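Local coordinates for protein oxidoreductase (Azotobacter vinelandii, PDB 7D5M) that binds NAD+ and, as a homologue of inositol dehydrogenase, probably catalyses the NAD-dependent oxidation of a polyol or sugar-like substrate, at residues 15-20 with 43-48; 39-44 with 58-63; 88-93 with 109-114. All coordinates share one frame; numbering follows the deposited sequence.

Overall arrangement
All three contacts lie in the nucleotide-binding domain, its five parallel strands ordered 39-45, 12-16, 87-91, 110-113, 138-140. Contact 1 pairs the first two, at the adenosine end of NAD. Contact 2 packs the outer strand 39-45 against the chain after helix 50-59; its centre is 10 Å from that of contact 1, and Phe-46 CZ meets Leu-41 CD2 at 4.1 Å. Contact 3 continues the sheet beyond 12-16, with a probable Ala-91 N to Val-17 O hydrogen bond of 2.8 Å, and reaches both ends of NAD, Glu-114 at the nicotinamide, Thr-92 and Pro-93 at the adenine. Contacts 2 and 3 do not touch; the Leu-60 side chain in contact 2 lies about 10 Å from NAD.

Contact 1. Residues 15-20 with 43-48; sequences AMVGGG and AGAFDI. With NAD (nicotinamide-adenine-dinucleotide), chain B.
Ala-45 O is approached by three groups. Gly-18 N donates a nearly straight hydrogen bond to it (2.9 Å, 164° at the hydrogen). Val-17 CA lies 3.2 Å from Ala-45 O in a CA-H...O contact, and the adenine carbon C2A of NAD comes within 3.4 Å of Ala-45 O. The amide of this residue is engaged too: Ala-45 N bonds to Met-16 O at 2.9 Å, nearly along the C=O axis. Ala-45 thus bonds to the residues before and after Val-17, the signature of a parallel bridge. Behind it the pairing slackens, and Met-16 N and Ala-43 O are buried without a hydrogen-bonding partner.

Phe-46 has CG beside its own backbone N (chi1 -70°), which folds the ring back along the strand, so that Gly-44 CA sits 3.6 Å above one face, offset toward the rim. Met-16 CB approaches Phe-46 CE1 obliquely at 3.9 Å. A CB on Gly-44 would collide with this ring.

The glycines of the turn make room for the cofactor and for the neighbouring chain. Gly-18 has a positive phi of 80°, and a CB there would crowd the adenosine-ribose oxygen O4B; one on Gly-20 would strike Phe-46 O. Gly-20 N donates a hydrogen bond to NAD O3B (2.9 Å) and Ile-48 N a longer one to NAD O2B (3.3 Å), both hydroxyls of the adenosine ribose; Asp-47, beside that ribose, is salt-bridged to Arg-52. Two strands joined through helix 26-34, with a glycine-rich turn after the first and ribose contacts after the second, form the dinucleotide-binding beta-alpha-beta unit of the Rossmann fold.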
loop_
_atom_site.group_PDB
_atom_site.type_symbol
_atom_site.label_atom_id
_atom_site.label_comp_id
_atom_site.label_asym_id
_atom_site.label_seq_id
_atom_site.Cartn_x
_atom_site.Cartn_y
_atom_site.Cartn_z
ATOM N N ALA A 15 1.071 -42.404 1.119
ATOM C CA ALA A 15 2.162 -42.368 2.105
ATOM C C ALA A 15 2.985 -41.096 1.909
ATOM O O ALA A 15 2.995 -40.511 0.796
ATOM C CB ALA A 15 3.033 -43.584 1.956
ATOM N N MET A 16 3.692 -40.714 2.961
ATOM C CA MET A 16 4.773 -39.712 2.887
ATOM C C MET A 16 6.096 -40.392 3.216
ATOM O O MET A 16 6.109 -41.339 4.031
ATOM C CB MET A 16 4.519 -38.552 3.847
ATOM C CG MET A 16 3.396 -37.666 3.376
ATOM S SD MET A 16 3.419 -36.090 4.261
ATOM C CE MET A 16 4.826 -35.298 3.486
ATOM N N VAL A 17 7.155 -39.944 2.553
ATOM C CA VAL A 17 8.557 -40.172 2.992
ATOM C C VAL A 17 9.108 -38.810 3.391
ATOM O O VAL A 17 9.075 -37.889 2.550
ATOM C CB VAL A 17 9.408 -40.843 1.900
ATOM C CG1 VAL A 17 10.792 -41.192 2.425
ATOM C CG2 VAL A 17 8.729 -42.080 1.346
ATOM N N GLY A 18 9.528 -38.689 4.649
ATOM C CA GLY A 18 9.882 -37.399 5.262
ATOM C C GLY A 18 8.621 -36.682 5.699
ATOM O O GLY A 18 7.577 -37.339 5.829
ATOM N N GLY A 19 8.708 -35.371 5.894
ATOM C CA GLY A 19 7.588 -34.566 6.405
ATOM C C GLY A 19 7.270 -34.899 7.851
ATOM O O GLY A 19 6.108 -34.738 8.246
ATOM N N GLY A 20 8.272 -35.310 8.628
ATOM C CA GLY A 20 8.088 -35.767 10.011
ATOM C C GLY A 20 7.813 -34.629 10.988
ATOM O O GLY A 20 7.568 -33.463 10.556
ATOM N N ALA A 43 0.005 -44.798 5.510
ATOM C CA ALA A 43 1.366 -45.329 5.758
ATOM C C ALA A 43 2.403 -44.216 5.613
ATOM O O ALA A 43 2.074 -43.153 5.085
ATOM C CB ALA A 43 1.662 -46.456 4.801
ATOM N N GLY A 44 3.621 -44.456 6.087
ATOM C CA GLY A 44 4.700 -43.481 5.884
ATOM C C GLY A 44 6.040 -43.979 6.370
ATOM O O GLY A 44 6.085 -44.910 7.204
ATOM N N ALA A 45 7.102 -43.379 5.841
ATOM C CA ALA A 45 8.458 -43.400 6.433
ATOM C C ALA A 45 8.802 -41.946 6.752
ATOM O O ALA A 45 9.416 -41.271 5.918
ATOM C CB ALA A 45 9.450 -44.039 5.502
ATOM N N PHE A 46 8.356 -41.472 7.913
ATOM C CA PHE A 46 8.181 -40.026 8.200
ATOM C C PHE A 46 9.491 -39.347 8.610
ATOM O O PHE A 46 9.561 -38.121 8.482
ATOM C CB PHE A 46 7.129 -39.828 9.288
ATOM C CG PHE A 46 5.728 -40.147 8.839
ATOM C CD1 PHE A 46 5.079 -39.319 7.931
ATOM C CD2 PHE A 46 5.080 -41.290 9.276
ATOM C CE1 PHE A 46 3.795 -39.619 7.500
ATOM C CE2 PHE A 46 3.798 -41.592 8.840
ATOM C CZ PHE A 46 3.155 -40.752 7.957
ATOM N N ASP A 47 10.489 -40.085 9.095
ATOM C CA ASP A 47 11.630 -39.466 9.818
ATOM C C ASP A 47 12.908 -40.283 9.592
ATOM O O ASP A 47 12.811 -41.513 9.441
ATOM C CB ASP A 47 11.249 -39.321 11.294
ATOM C CG ASP A 47 11.987 -38.244 12.065
ATOM O OD1 ASP A 47 13.231 -38.217 11.987
ATOM O OD2 ASP A 47 11.305 -37.434 12.751
ATOM N N ILE A 48 14.068 -39.615 9.596
ATOM C CA ILE A 48 15.402 -40.284 9.595
ATOM C C ILE A 48 15.576 -41.062 10.904
ATOM O O ILE A 48 16.316 -42.054 10.901
ATOM C CB ILE A 48 16.553 -39.277 9.369
ATOM C CG1 ILE A 48 17.893 -39.985 9.132
ATOM C CG2 ILE A 48 16.656 -38.273 10.510
ATOM C CD1 ILE A 48 17.962 -40.760 7.831
HETATM P PA NAD B . 13.333 -30.370 6.904
HETATM O O1A NAD B . 14.778 -30.634 7.195
HETATM O O2A NAD B . 12.581 -29.326 7.666
HETATM O O5B NAD B . 12.534 -31.761 6.997
HETATM C C5B NAD B . 13.118 -33.031 6.571
HETATM C C4B NAD B . 12.228 -34.140 7.077
HETATM O O4B NAD B . 12.531 -35.381 6.389
HETATM C C3B NAD B . 12.373 -34.463 8.569
HETATM O O3B NAD B . 11.120 -34.879 9.092
HETATM C C2B NAD B . 13.398 -35.603 8.546
HETATM O O2B NAD B . 13.396 -36.420 9.694
HETATM C C1B NAD B . 12.884 -36.369 7.336
HETATM N N9A NAD B . 13.856 -37.250 6.705
HETATM C C8A NAD B . 15.147 -36.934 6.374
HETATM N N7A NAD B . 15.771 -37.900 5.748
HETATM C C5A NAD B . 14.828 -38.910 5.641
HETATM C C6A NAD B . 14.882 -40.191 5.058
HETATM N N6A NAD B . 15.956 -40.676 4.430
HETATM N N1A NAD B . 13.757 -40.946 5.112
HETATM C C2A NAD B . 12.681 -40.446 5.739
HETATM N N3A NAD B . 12.511 -39.251 6.309
HETATM C C4A NAD B . 13.637 -38.521 6.226
HETATM O O3 NAD B . 13.163 -30.002 5.337
HETATM P PN NAD B . 12.004 -29.132 4.608
HETATM O O1N NAD B . 12.330 -27.668 4.712
HETATM O O2N NAD B . 10.668 -29.607 5.096
HETATM O O5D NAD B . 12.205 -29.545 3.072
HETATM C C5D NAD B . 12.056 -30.895 2.627
HETATM C C4D NAD B . 11.940 -30.833 1.129
HETATM O O4D NAD B . 10.830 -29.966 0.784
HETATM C C3D NAD B . 13.165 -30.235 0.426
HETATM O O3D NAD B . 13.361 -30.883 -0.818
HETATM C C2D NAD B . 12.777 -28.763 0.246
HETATM O O2D NAD B . 13.441 -28.138 -0.843
HETATM C C1D NAD B . 11.282 -28.902 -0.044
HETATM N N1N NAD B . 10.470 -27.687 0.268
HETATM C C2N NAD B . 9.619 -27.186 -0.695
HETATM C C3N NAD B . 8.883 -26.023 -0.458
HETATM C C7N NAD B . 7.857 -25.629 -1.498
HETATM O O7N NAD B . 7.528 -26.456 -2.356
HETATM N N7N NAD B . 7.331 -24.410 -1.416
HETATM C C4N NAD B . 9.116 -25.304 0.718
HETATM C C5N NAD B . 9.992 -25.816 1.674
HETATM C C6N NAD B . 10.531 -27.070 1.486
#

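Contact 2. Residues 39-44 with 58-63; sequences FALVAG and VQLGVD
Val-62 is the wedge of this contact, its two methyl groups touching different parts of the strand. CG2 lies 3.9 Å from Leu-41 CG, the two side chains crossing at about a right angle. CG1, anti to its own backbone N (chi1 -178°), meets main chain instead: it is 3.6 Å from Val-42 O and 3.8 Å from Ala-43 CA. Leu-41 likewise holds CG anti to its backbone N (chi1 -179°), which extends the side chain from the strand toward the loop. Its CD2 reaches Leu-60 CD1 at 4.1 Å, closing an apolar cluster of three side chains that Arg-30 and Leu-34 of helix 26-34 flank. An alanine in place of Val-62 would probably open a gap between Leu-41 and the main chain at Ala-43, leaving the leucine freer to turn.

The other side of the contact is looser and wet. Here the segments are too far apart for a direct backbone bond, and a water spans them, donating to Val-42 O at 2.7 Å and accepting from Asp-63 N at 3.0 Å. The Val-42 side chain turns away from the loop and packs on Arg-66 and Ile-85.

The loop takes its course from the end of helix 50-59. Gly-61, with a positive phi of 87°, forms a Schellman motif there, with Gly-61 N bonded to Val-58 O at 2.9 Å. Just before it, Gln-59 O accepts a hydrogen bond from Gln-37 NE2 of the second subunit, and Leu-60 packs on Gly-4 of that subunit. With no direct hydrogen bond between the segments, their attachment rests on the shape fit of branched aliphatic groups and on one water-mediated link, so its specificity is steric more than polar.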
loop_
_atom_site.group_PDB
_atom_site.type_symbol
_atom_site.label_atom_id
_atom_site.label_comp_id
_atom_site.label_asym_id
_atom_site.label_seq_id
_atom_site.Cartn_x
_atom_site.Cartn_y
_atom_site.Cartn_z
ATOM N N PHE A 39 -6.773 -37.671 -1.011
ATOM C CA PHE A 39 -5.837 -38.724 -0.554
ATOM C C PHE A 39 -6.215 -39.149 0.865
ATOM O O PHE A 39 -6.799 -38.339 1.627
ATOM C CB PHE A 39 -4.389 -38.220 -0.570
ATOM C CG PHE A 39 -3.842 -37.895 -1.930
ATOM C CD1 PHE A 39 -4.142 -36.696 -2.551
ATOM C CD2 PHE A 39 -3.043 -38.805 -2.607
ATOM C CE1 PHE A 39 -3.640 -36.409 -3.808
ATOM C CE2 PHE A 39 -2.530 -38.507 -3.861
ATOM C CZ PHE A 39 -2.843 -37.315 -4.466
ATOM N N ALA A 40 -5.865 -40.387 1.218
ATOM C CA ALA A 40 -5.942 -40.933 2.587
ATOM C C ALA A 40 -4.537 -41.363 3.013
ATOM O O ALA A 40 -3.937 -42.207 2.313
ATOM C CB ALA A 40 -6.913 -42.087 2.636
ATOM N N LEU A 41 -4.053 -40.819 4.126
ATOM C CA LEU A 41 -2.716 -41.136 4.676
ATOM C C LEU A 41 -2.808 -42.439 5.473
ATOM O O LEU A 41 -3.331 -42.425 6.618
ATOM C CB LEU A 41 -2.220 -39.990 5.557
ATOM C CG LEU A 41 -0.830 -40.198 6.157
ATOM C CD1 LEU A 41 0.216 -40.274 5.060
ATOM C CD2 LEU A 41 -0.504 -39.096 7.148
ATOM N N VAL A 42 -2.315 -43.524 4.886
ATOM C CA VAL A 42 -2.464 -44.893 5.467
ATOM C C VAL A 42 -1.099 -45.458 5.862
ATOM O O VAL A 42 -1.087 -46.507 6.522
ATOM C CB VAL A 42 -3.215 -45.826 4.499
ATOM C CG1 VAL A 42 -4.612 -45.297 4.235
ATOM C CG2 VAL A 42 -2.458 -46.042 3.197
ATOM N N ALA A 43 0.005 -44.798 5.510
ATOM C CA ALA A 43 1.366 -45.329 5.758
ATOM C C ALA A 43 2.403 -44.216 5.613
ATOM O O ALA A 43 2.074 -43.153 5.085
ATOM C CB ALA A 43 1.662 -46.456 4.801
ATOM N N GLY A 44 3.621 -44.456 6.087
ATOM C CA GLY A 44 4.700 -43.481 5.884
ATOM C C GLY A 44 6.040 -43.979 6.370
ATOM O O GLY A 44 6.085 -44.910 7.204
ATOM N N VAL A 58 1.735 -42.253 14.403
ATOM C CA VAL A 58 0.610 -42.658 15.302
ATOM C C VAL A 58 -0.205 -41.412 15.668
ATOM O O VAL A 58 -1.460 -41.504 15.626
ATOM C CB VAL A 58 1.100 -43.425 16.543
ATOM C CG1 VAL A 58 0.013 -43.554 17.605
ATOM C CG2 VAL A 58 1.629 -44.797 16.139
ATOM N N GLN A 59 0.453 -40.278 15.926
ATOM C CA GLN A 59 -0.256 -39.014 16.270
ATOM C C GLN A 59 -0.985 -38.469 15.032
ATOM O O GLN A 59 -1.949 -37.688 15.215
ATOM C CB GLN A 59 0.699 -38.014 16.925
ATOM C CG GLN A 59 1.175 -38.447 18.311
ATOM C CD GLN A 59 0.085 -39.045 19.181
ATOM O OE1 GLN A 59 -0.954 -38.429 19.431
ATOM N NE2 GLN A 59 0.307 -40.265 19.659
ATOM N N LEU A 60 -0.571 -38.874 13.826
ATOM C CA LEU A 60 -1.267 -38.548 12.553
ATOM C C LEU A 60 -2.386 -39.550 12.256
ATOM O O LEU A 60 -3.051 -39.369 11.211
ATOM C CB LEU A 60 -0.264 -38.523 11.396
ATOM C CG LEU A 60 0.753 -37.388 11.402
ATOM C CD1 LEU A 60 1.683 -37.507 10.203
ATOM C CD2 LEU A 60 0.077 -36.022 11.403
ATOM N N GLY A 61 -2.587 -40.562 13.108
ATOM C CA GLY A 61 -3.668 -41.558 12.977
ATOM C C GLY A 61 -3.278 -42.735 12.094
ATOM O O GLY A 61 -4.176 -43.504 11.709
ATOM N N VAL A 62 -1.986 -42.908 11.805
ATOM C CA VAL A 62 -1.466 -44.023 10.960
ATOM C C VAL A 62 -1.247 -45.257 11.841
ATOM O O VAL A 62 -0.763 -45.110 12.966
ATOM C CB VAL A 62 -0.179 -43.622 10.218
ATOM C CG1 VAL A 62 0.340 -44.738 9.322
ATOM C CG2 VAL A 62 -0.391 -42.353 9.408
ATOM N N ASP A 63 -1.609 -46.424 11.319
ATOM C CA ASP A 63 -1.334 -47.743 11.938
ATOM C C ASP A 63 0.158 -47.821 12.235
ATOM O O ASP A 63 0.948 -47.671 11.307
ATOM C CB ASP A 63 -1.774 -48.843 10.976
ATOM C CG ASP A 63 -1.621 -50.258 11.496
ATOM O OD1 ASP A 63 -0.878 -50.460 12.474
ATOM O OD2 ASP A 63 -2.257 -51.132 10.911
HETATM O O HOH W 1 -2.794 -46.547 8.604
#

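Contact 3. Residues 88-93 with 109-114; sequences VSVATP and LHVVCE. With NAD (nicotinamide-adenine-dinucleotide), chain B.
Glu-114 starts beside Val-90: its backbone N bonds to Val-90 O at 3.0 Å, and its CB lies 3.2 Å from the same oxygen. From there the side chain leaves for the cofactor. A first torsion of -101°, away from the usual staggered positions, puts CG 3.1 Å from O4D of the nicotinamide ribose; the bend at chi2 (-52°) then turns CD toward the nicotinamide carbon C2N. At the tip OE1 is 3.1 Å from that C2N and also close to the carboxamide oxygen O7N, while OE2 lies near C2N. Each carboxylate oxygen has its own hydrogen-bond partner, OE1 with Thr-141 OG1 and OE2 with His-29 NE2, which would restrict its rotation.

Upstream the two strands run parallel, their axes at 24°. Val-90 N bonds to Val-112 O at 2.8 Å, and Val-88 uses both its N and its O, to His-110 and Val-112. On one face Ser-89 OG sits 3.4 Å from Val-112 CB, while its polar partners are Tyr-337 OH and Trp-14 NE1. The face of Val-88, Val-90, Val-111 and Cys-113 is apolar, with Val-90 CG2 4.0 Å from Val-111 CG1, and helix 97-106 packs over Val-111 and Cys-113.

Past the first strand, Pro-93 CD lies 3.4 Å from the adenine carbon C8A of NAD, and the Thr-92 methyl packs on the same base. Parallel strands joined by a helix, their C-terminal ends supplying cofactor contacts, make a Rossmann-fold beta-alpha-beta unit; Glu-114 followed by Lys-115 matches the Glu-Lys-Pro signature of the Gfo/Idh/MocA family.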
loop_
_atom_site.group_PDB
_atom_site.type_symbol
_atom_site.label_atom_id
_atom_site.label_comp_id
_atom_site.label_asym_id
_atom_site.label_seq_id
_atom_site.Cartn_x
_atom_site.Cartn_y
_atom_site.Cartn_z
ATOM N N VAL A 88 2.831 -41.777 -3.285
ATOM C CA VAL A 88 3.742 -41.359 -2.191
ATOM C C VAL A 88 4.188 -39.921 -2.460
ATOM O O VAL A 88 4.524 -39.602 -3.614
ATOM C CB VAL A 88 4.921 -42.340 -2.036
ATOM C CG1 VAL A 88 5.748 -42.464 -3.305
ATOM C CG2 VAL A 88 5.790 -41.981 -0.844
ATOM N N SER A 89 4.164 -39.087 -1.423
ATOM C CA SER A 89 4.767 -37.741 -1.453
ATOM C C SER A 89 6.160 -37.788 -0.824
ATOM O O SER A 89 6.303 -38.317 0.304
ATOM C CB SER A 89 3.872 -36.740 -0.793
ATOM O OG SER A 89 2.739 -36.544 -1.612
ATOM N N VAL A 90 7.140 -37.208 -1.518
ATOM C CA VAL A 90 8.570 -37.225 -1.102
ATOM C C VAL A 90 8.921 -35.831 -0.563
ATOM O O VAL A 90 8.982 -34.874 -1.348
ATOM C CB VAL A 90 9.474 -37.648 -2.273
ATOM C CG1 VAL A 90 10.940 -37.654 -1.872
ATOM C CG2 VAL A 90 9.060 -38.990 -2.854
ATOM N N ALA A 91 9.105 -35.720 0.747
ATOM C CA ALA A 91 9.364 -34.436 1.438
ATOM C C ALA A 91 10.635 -34.568 2.268
ATOM O O ALA A 91 10.713 -33.960 3.344
ATOM C CB ALA A 91 8.179 -34.057 2.282
ATOM N N THR A 92 11.598 -35.341 1.770
ATOM C CA THR A 92 12.925 -35.515 2.400
ATOM C C THR A 92 13.814 -34.370 1.939
ATOM O O THR A 92 13.434 -33.579 1.084
ATOM C CB THR A 92 13.519 -36.880 2.046
ATOM O OG1 THR A 92 13.523 -36.969 0.619
ATOM C CG2 THR A 92 12.748 -38.032 2.652
ATOM N N PRO A 93 15.018 -34.212 2.512
ATOM C CA PRO A 93 15.992 -33.282 1.939
ATOM C C PRO A 93 16.361 -33.656 0.493
ATOM O O PRO A 93 16.215 -34.800 0.099
ATOM C CB PRO A 93 17.182 -33.378 2.898
ATOM C CG PRO A 93 16.572 -33.873 4.199
ATOM C CD PRO A 93 15.475 -34.826 3.766
ATOM N N LEU A 109 4.296 -46.866 -8.355
ATOM C CA LEU A 109 3.578 -45.842 -7.553
ATOM C C LEU A 109 3.606 -44.496 -8.282
ATOM O O LEU A 109 4.626 -44.171 -8.904
ATOM C CB LEU A 109 4.221 -45.718 -6.173
ATOM C CG LEU A 109 4.235 -46.985 -5.323
ATOM C CD1 LEU A 109 5.002 -46.744 -4.033
ATOM C CD2 LEU A 109 2.817 -47.461 -5.021
ATOM N N HIS A 110 2.515 -43.732 -8.183
ATOM C CA HIS A 110 2.505 -42.290 -8.521
ATOM C C HIS A 110 3.269 -41.535 -7.432
ATOM O O HIS A 110 3.334 -42.014 -6.283
ATOM C CB HIS A 110 1.079 -41.759 -8.676
ATOM C CG HIS A 110 0.264 -42.528 -9.650
ATOM N ND1 HIS A 110 0.440 -42.413 -11.010
ATOM C CD2 HIS A 110 -0.731 -43.416 -9.456
ATOM C CE1 HIS A 110 -0.443 -43.177 -11.617
ATOM N NE2 HIS A 110 -1.160 -43.821 -10.680
ATOM N N VAL A 111 3.847 -40.402 -7.800
ATOM C CA VAL A 111 4.725 -39.631 -6.888
ATOM C C VAL A 111 4.312 -38.165 -6.921
ATOM O O VAL A 111 3.968 -37.640 -8.008
ATOM C CB VAL A 111 6.212 -39.809 -7.257
ATOM C CG1 VAL A 111 7.113 -39.027 -6.307
ATOM C CG2 VAL A 111 6.604 -41.277 -7.291
ATOM N N VAL A 112 4.352 -37.536 -5.750
ATOM C CA VAL A 112 4.479 -36.061 -5.631
ATOM C C VAL A 112 5.842 -35.798 -5.004
ATOM O O VAL A 112 6.066 -36.209 -3.846
ATOM C CB VAL A 112 3.347 -35.429 -4.814
ATOM C CG1 VAL A 112 3.535 -33.923 -4.734
ATOM C CG2 VAL A 112 1.983 -35.779 -5.391
ATOM N N CYS A 113 6.734 -35.173 -5.762
ATOM C CA CYS A 113 8.137 -34.970 -5.345
ATOM C C CYS A 113 8.345 -33.500 -5.010
ATOM O O CYS A 113 7.951 -32.627 -5.797
ATOM C CB CYS A 113 9.129 -35.430 -6.402
ATOM S SG CYS A 113 10.842 -35.404 -5.798
ATOM N N GLU A 114 8.907 -33.249 -3.838
ATOM C CA GLU A 114 9.306 -31.885 -3.438
ATOM C C GLU A 114 10.359 -31.364 -4.410
ATOM O O GLU A 114 11.166 -32.161 -4.925
ATOM C CB GLU A 114 9.816 -31.869 -2.006
ATOM C CG GLU A 114 8.781 -31.372 -1.047
ATOM C CD GLU A 114 8.158 -30.036 -1.420
ATOM O OE1 GLU A 114 8.543 -29.437 -2.461
ATOM O OE2 GLU A 114 7.280 -29.615 -0.689
HETATM P PA NAD B . 13.333 -30.370 6.904
HETATM O O1A NAD B . 14.778 -30.634 7.195
HETATM O O2A NAD B . 12.581 -29.326 7.666
HETATM O O5B NAD B . 12.534 -31.761 6.997
HETATM C C5B NAD B . 13.118 -33.031 6.571
HETATM C C4B NAD B . 12.228 -34.140 7.077
HETATM O O4B NAD B . 12.531 -35.381 6.389
HETATM C C3B NAD B . 12.373 -34.463 8.569
HETATM O O3B NAD B . 11.120 -34.879 9.092
HETATM C C2B NAD B . 13.398 -35.603 8.546
HETATM O O2B NAD B . 13.396 -36.420 9.694
HETATM C C1B NAD B . 12.884 -36.369 7.336
HETATM N N9A NAD B . 13.856 -37.250 6.705
HETATM C C8A NAD B . 15.147 -36.934 6.374
HETATM N N7A NAD B . 15.771 -37.900 5.748
HETATM C C5A NAD B . 14.828 -38.910 5.641
HETATM C C6A NAD B . 14.882 -40.191 5.058
HETATM N N6A NAD B . 15.956 -40.676 4.430
HETATM N N1A NAD B . 13.757 -40.946 5.112
HETATM C C2A NAD B . 12.681 -40.446 5.739
HETATM N N3A NAD B . 12.511 -39.251 6.309
HETATM C C4A NAD B . 13.637 -38.521 6.226
HETATM O O3 NAD B . 13.163 -30.002 5.337
HETATM P PN NAD B . 12.004 -29.132 4.608
HETATM O O1N NAD B . 12.330 -27.668 4.712
HETATM O O2N NAD B . 10.668 -29.607 5.096
HETATM O O5D NAD B . 12.205 -29.545 3.072
HETATM C C5D NAD B . 12.056 -30.895 2.627
HETATM C C4D NAD B . 11.940 -30.833 1.129
HETATM O O4D NAD B . 10.830 -29.966 0.784
HETATM C C3D NAD B . 13.165 -30.235 0.426
HETATM O O3D NAD B . 13.361 -30.883 -0.818
HETATM C C2D NAD B . 12.777 -28.763 0.246
HETATM O O2D NAD B . 13.441 -28.138 -0.843
HETATM C C1D NAD B . 11.282 -28.902 -0.044
HETATM N N1N NAD B . 10.470 -27.687 0.268
HETATM C C2N NAD B . 9.619 -27.186 -0.695
HETATM C C3N NAD B . 8.883 -26.023 -0.458
HETATM C C7N NAD B . 7.857 -25.629 -1.498
HETATM O O7N NAD B . 7.528 -26.456 -2.356
HETATM N N7N NAD B . 7.331 -24.410 -1.416
HETATM C C4N NAD B . 9.116 -25.304 0.718
HETATM C C5N NAD B . 9.992 -25.816 1.674
HETATM C C6N NAD B . 10.531 -27.070 1.486
#